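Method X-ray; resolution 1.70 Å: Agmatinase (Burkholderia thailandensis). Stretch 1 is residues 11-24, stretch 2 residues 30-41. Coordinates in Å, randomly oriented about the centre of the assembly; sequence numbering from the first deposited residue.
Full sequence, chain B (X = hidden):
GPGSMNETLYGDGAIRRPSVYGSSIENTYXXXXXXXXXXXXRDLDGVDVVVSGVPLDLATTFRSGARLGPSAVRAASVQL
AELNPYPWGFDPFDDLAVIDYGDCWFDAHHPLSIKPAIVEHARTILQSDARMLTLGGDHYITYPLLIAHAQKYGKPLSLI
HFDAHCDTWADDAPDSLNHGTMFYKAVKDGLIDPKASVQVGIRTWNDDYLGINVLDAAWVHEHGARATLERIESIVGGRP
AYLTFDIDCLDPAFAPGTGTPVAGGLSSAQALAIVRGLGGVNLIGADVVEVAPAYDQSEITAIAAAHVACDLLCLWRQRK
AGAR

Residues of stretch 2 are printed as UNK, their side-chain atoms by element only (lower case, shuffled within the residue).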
# COMPACT_ATOMS: atom_id res chain seq x y z
N GLY B 11 -5.98 -30.41 -6.96
CA GLY B 11 -5.35 -29.59 -5.93
C GLY B 11 -4.07 -30.17 -5.37
O GLY B 11 -3.94 -31.40 -5.21
N ASP B 12 -3.12 -29.30 -5.07
CA ASP B 12 -1.89 -29.65 -4.32
C ASP B 12 -1.03 -30.65 -5.07
O ASP B 12 -0.42 -31.53 -4.48
CB ASP B 12 -2.24 -30.15 -2.91
CG ASP B 12 -2.86 -29.07 -2.07
OD1 ASP B 12 -2.32 -27.95 -2.10
OD2 ASP B 12 -3.85 -29.35 -1.36
N GLY B 13 -0.98 -30.50 -6.39
CA GLY B 13 -0.14 -31.37 -7.24
C GLY B 13 1.34 -31.39 -6.84
O GLY B 13 1.96 -32.44 -6.96
N ALA B 14 1.87 -30.27 -6.35
CA ALA B 14 3.28 -30.16 -5.96
C ALA B 14 3.70 -31.20 -4.91
O ALA B 14 4.89 -31.56 -4.81
CB ALA B 14 3.56 -28.74 -5.47
N ILE B 15 2.74 -31.68 -4.12
CA ILE B 15 3.04 -32.61 -3.05
C ILE B 15 2.37 -33.98 -3.25
O ILE B 15 2.62 -34.90 -2.49
CB ILE B 15 2.70 -32.03 -1.63
CG1 ILE B 15 1.18 -31.74 -1.46
CG2 ILE B 15 3.59 -30.79 -1.36
CD1 ILE B 15 0.71 -31.48 -0.02
N ARG B 16 1.51 -34.09 -4.27
CA ARG B 16 0.70 -35.29 -4.51
C ARG B 16 1.09 -36.07 -5.78
O ARG B 16 0.94 -37.30 -5.84
CB ARG B 16 -0.80 -34.95 -4.58
CG ARG B 16 -1.41 -34.41 -3.28
CD ARG B 16 -2.85 -33.97 -3.52
NE ARG B 16 -3.73 -35.11 -3.76
CZ ARG B 16 -4.95 -35.06 -4.31
NH1 ARG B 16 -5.46 -33.90 -4.72
NH2 ARG B 16 -5.68 -36.17 -4.44
N ARG B 17 1.56 -35.38 -6.81
CA ARG B 17 1.90 -36.08 -8.07
C ARG B 17 3.01 -37.11 -7.89
O ARG B 17 4.10 -36.81 -7.42
CB ARG B 17 2.30 -35.09 -9.18
CG ARG B 17 1.14 -34.53 -9.98
CD ARG B 17 1.64 -33.83 -11.25
NE ARG B 17 2.71 -32.94 -10.85
CZ ARG B 17 2.55 -31.68 -10.48
NH1 ARG B 17 1.36 -31.09 -10.49
NH2 ARG B 17 3.62 -31.02 -10.07
N PRO B 18 2.76 -38.35 -8.33
CA PRO B 18 3.74 -39.41 -8.17
C PRO B 18 4.92 -39.33 -9.16
O PRO B 18 5.95 -39.92 -8.90
CB PRO B 18 2.93 -40.69 -8.46
CG PRO B 18 1.79 -40.23 -9.31
CD PRO B 18 1.46 -38.84 -8.83
N SER B 19 4.74 -38.64 -10.29
CA SER B 19 5.76 -38.54 -11.35
C SER B 19 6.21 -37.10 -11.49
O SER B 19 5.45 -36.19 -11.14
CB SER B 19 5.18 -39.02 -12.69
OG SER B 19 5.91 -38.58 -13.83
N VAL B 20 7.43 -36.92 -12.01
CA VAL B 20 7.95 -35.57 -12.32
C VAL B 20 7.26 -34.92 -13.51
O VAL B 20 7.31 -33.70 -13.65
CB VAL B 20 9.49 -35.56 -12.56
CG1 VAL B 20 10.22 -35.87 -11.26
CG2 VAL B 20 9.90 -36.50 -13.68
N TYR B 21 6.62 -35.72 -14.37
CA TYR B 21 5.89 -35.24 -15.54
C TYR B 21 4.44 -34.94 -15.26
O TYR B 21 3.84 -35.55 -14.37
CB TYR B 21 5.94 -36.30 -16.64
CG TYR B 21 7.34 -36.49 -17.17
CD1 TYR B 21 7.92 -35.53 -18.00
CD2 TYR B 21 8.10 -37.60 -16.82
CE1 TYR B 21 9.21 -35.68 -18.48
CE2 TYR B 21 9.38 -37.76 -17.30
CZ TYR B 21 9.94 -36.78 -18.12
OH TYR B 21 11.22 -36.95 -18.61
N GLY B 22 3.88 -33.98 -16.00
CA GLY B 22 2.44 -33.74 -16.04
C GLY B 22 1.97 -32.61 -15.15
O GLY B 22 2.60 -32.31 -14.15
N SER B 23 0.86 -31.99 -15.54
CA SER B 23 0.20 -30.98 -14.71
C SER B 23 -1.03 -31.57 -14.05
O SER B 23 -1.51 -32.64 -14.45
CB SER B 23 -0.23 -29.80 -15.56
OG SER B 23 0.89 -29.21 -16.18
N SER B 24 -1.53 -30.89 -13.03
CA SER B 24 -2.78 -31.33 -12.43
C SER B 24 -3.62 -30.13 -12.06
O SER B 24 -3.08 -29.05 -11.86
CB SER B 24 -2.56 -32.27 -11.24
OG SER B 24 -1.66 -31.75 -10.32
N UNK B 30 -5.42 -21.17 -4.51
CA UNK B 30 -5.11 -22.08 -3.40
C UNK B 30 -4.03 -23.06 -3.84
O UNK B 30 -3.43 -22.90 -4.92
c UNK B 30 -6.38 -22.81 -2.94
N UNK B 31 -3.78 -24.08 -3.03
CA UNK B 31 -2.85 -25.13 -3.42
C UNK B 31 -1.39 -24.84 -3.09
O UNK B 31 -0.99 -23.68 -2.98
N UNK B 32 -0.58 -25.89 -2.97
CA UNK B 32 0.84 -25.69 -2.58
C UNK B 32 1.56 -24.82 -3.62
O UNK B 32 1.43 -25.02 -4.82
c UNK B 32 0.98 -27.78 -1.19
c UNK B 32 1.58 -27.01 -2.37
c UNK B 32 3.07 -26.75 -2.13
N UNK B 33 2.27 -23.79 -3.13
CA UNK B 33 2.84 -22.76 -3.99
C UNK B 33 4.32 -23.03 -4.36
O UNK B 33 5.20 -22.19 -4.12
c UNK B 33 1.34 -19.68 -2.01
c UNK B 33 2.72 -21.38 -3.29
c UNK B 33 0.44 -20.65 -4.18
c UNK B 33 1.30 -20.91 -2.93
N UNK B 34 4.59 -24.17 -4.99
CA UNK B 34 5.92 -24.36 -5.61
C UNK B 34 5.93 -23.64 -6.96
O UNK B 34 4.88 -23.22 -7.45
o UNK B 34 5.20 -26.33 -6.74
c UNK B 34 6.19 -25.85 -5.83
N UNK B 35 7.10 -23.48 -7.56
CA UNK B 35 7.15 -22.75 -8.81
C UNK B 35 6.39 -23.48 -9.92
O UNK B 35 6.70 -24.62 -10.24
c UNK B 35 8.57 -22.43 -9.29
c UNK B 35 8.33 -20.23 -10.48
c UNK B 35 8.26 -19.49 -11.66
c UNK B 35 8.64 -21.50 -12.97
c UNK B 35 8.70 -22.23 -11.80
c UNK B 35 8.41 -20.12 -12.91
c UNK B 35 8.57 -21.61 -10.55
N UNK B 36 5.40 -22.82 -10.49
CA UNK B 36 4.51 -23.41 -11.51
C UNK B 36 3.99 -24.78 -11.07
O UNK B 36 3.77 -25.68 -11.90
c UNK B 36 4.49 -22.71 -16.16
c UNK B 36 5.13 -22.08 -13.58
s UNK B 36 5.86 -22.05 -15.20
c UNK B 36 5.18 -23.45 -12.92
N UNK B 37 3.76 -24.91 -9.77
CA UNK B 37 3.19 -26.13 -9.16
C UNK B 37 4.01 -27.40 -9.34
O UNK B 37 3.48 -28.48 -9.15
c UNK B 37 1.75 -26.43 -9.66
n UNK B 37 -2.34 -22.53 -7.58
c UNK B 37 0.82 -25.21 -9.70
n UNK B 37 -0.91 -23.60 -6.13
c UNK B 37 -1.27 -23.29 -7.37
n UNK B 37 -0.58 -23.74 -8.40
c UNK B 37 0.58 -24.64 -8.31
N UNK B 38 5.27 -27.26 -9.73
CA UNK B 38 6.12 -28.42 -9.95
C UNK B 38 6.40 -29.21 -8.66
O UNK B 38 6.31 -28.67 -7.54
n UNK B 38 5.05 -31.46 -13.42
n UNK B 38 3.66 -29.65 -13.31
c UNK B 38 7.41 -28.02 -10.69
c UNK B 38 7.21 -27.47 -12.11
c UNK B 38 4.89 -30.18 -13.26
c UNK B 38 5.95 -28.00 -12.82
n UNK B 38 5.97 -29.43 -13.02
N UNK B 39 6.70 -30.50 -8.81
CA UNK B 39 6.92 -31.32 -7.62
C UNK B 39 7.98 -30.72 -6.71
O UNK B 39 9.08 -30.41 -7.17
o UNK B 39 5.30 -33.04 -9.10
c UNK B 39 6.36 -33.53 -8.74
n UNK B 39 6.66 -34.80 -8.95
c UNK B 39 7.40 -32.71 -8.00
N UNK B 40 7.65 -30.59 -5.43
CA UNK B 40 8.66 -30.31 -4.40
C UNK B 40 9.44 -31.57 -4.07
O UNK B 40 8.88 -32.54 -3.52
c UNK B 40 6.66 -27.84 -2.35
c UNK B 40 6.49 -26.47 -2.12
c UNK B 40 7.99 -29.84 -3.11
c UNK B 40 8.84 -27.43 -3.30
c UNK B 40 8.66 -26.07 -3.11
c UNK B 40 7.49 -25.60 -2.49
c UNK B 40 7.82 -28.34 -2.94
o UNK B 40 7.31 -24.27 -2.26
N UNK B 41 10.72 -31.57 -4.36
CA UNK B 41 11.57 -32.76 -4.10
C UNK B 41 13.04 -32.40 -4.21
O UNK B 41 13.39 -31.48 -4.93
c UNK B 41 11.62 -33.55 -6.54
o UNK B 41 12.02 -35.09 -4.67
c UNK B 41 11.27 -33.93 -5.07
O HOH W 1 0.44 -27.67 -5.81
O HOH W 2 6.80 -34.22 -4.54
O HOH W 3 7.73 -31.57 -15.03
O HOH W 4 7.43 -31.84 -11.31

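Position 30 carries a single side-chain carbon that stays clear of stretch 1: Ala30. Position 31 has no side-chain atom, and its CA lies 3.2 Å from Asp12 OD1; a CB would be jammed against the preceding carbonyl at these backbone angles, as expected for Gly31. At position 32 one carbon carries two more, directed toward stretch 1, which identifies Val32. Its N donates to Asp12 OD1 (2.8 Å), while its CG1 and CG2 each lie 3.9 Å from a stretch 1 carbon, Ala14 CB and Ile15 CD1 respectively.

Position 33 has four carbons forked at the second, pointing away from stretch 1: Leu33. Position 34 has one carbon followed by one oxygen, the oxygen 3.2 Å from Ala14 CB; this is Ser34. Position 35, one carbon bearing a six-carbon ring, is Phe35, and position 36, an unbranched chain of two carbons, sulfur and a carbon, is Met36. Neither reaches stretch 1.

Position 37 has three carbons, a nitrogen and a carbon carrying two more nitrogens, so it is Arg37. Its guanidinium turns back on its own stretch, where NH1 and NH2 both donate to Ala30 O (2.9 Å each), and its backbone O accepts from Arg17 NH2 (2.7 Å) in a nearly straight hydrogen bond. Position 38 has the same composition, but although its CB points away, its terminal nitrogens come back to the carbonyls of Val20 and Gly22. It is Arg38: NH1 donates to Val20 O (3.2 Å) and Gly22 O (2.7 Å), and NH2 to Gly22 O (3.0 Å).

Position 39 has two carbons, the second bearing one oxygen and one nitrogen, the pattern of an amide. In Asn39 the two ends do different work: OD1 accepts from Arg17 NH2 (2.8 Å), and ND2 donates to Ser19 O (2.9 Å). Position 40 is a six-carbon ring bearing an oxygen, its edge near Ile15 CG2, hence Tyr40; its N donates to Ala14 O (3.0 Å). Position 41 has one carbon carrying an oxygen and a carbon, Thr41, and makes no contact with stretch 1.

The contact joins a small apolar patch to a dense polar network. Ala14 and Ile15 pack against Val32 and Tyr40, while water 1 bridges Ala14 N and Val32 O (3.0 Å each). Beside them, the guanidiniums of Arg17 and Arg38 stack with planes at 10° and centres 3.9 Å apart. Despite their like charge, both groups direct hydrogen bonds outward along their edges to oxygen acceptors, leaving their faces free to lie together.

Stretch 2 (30-41) AGVLSFMRRNYT
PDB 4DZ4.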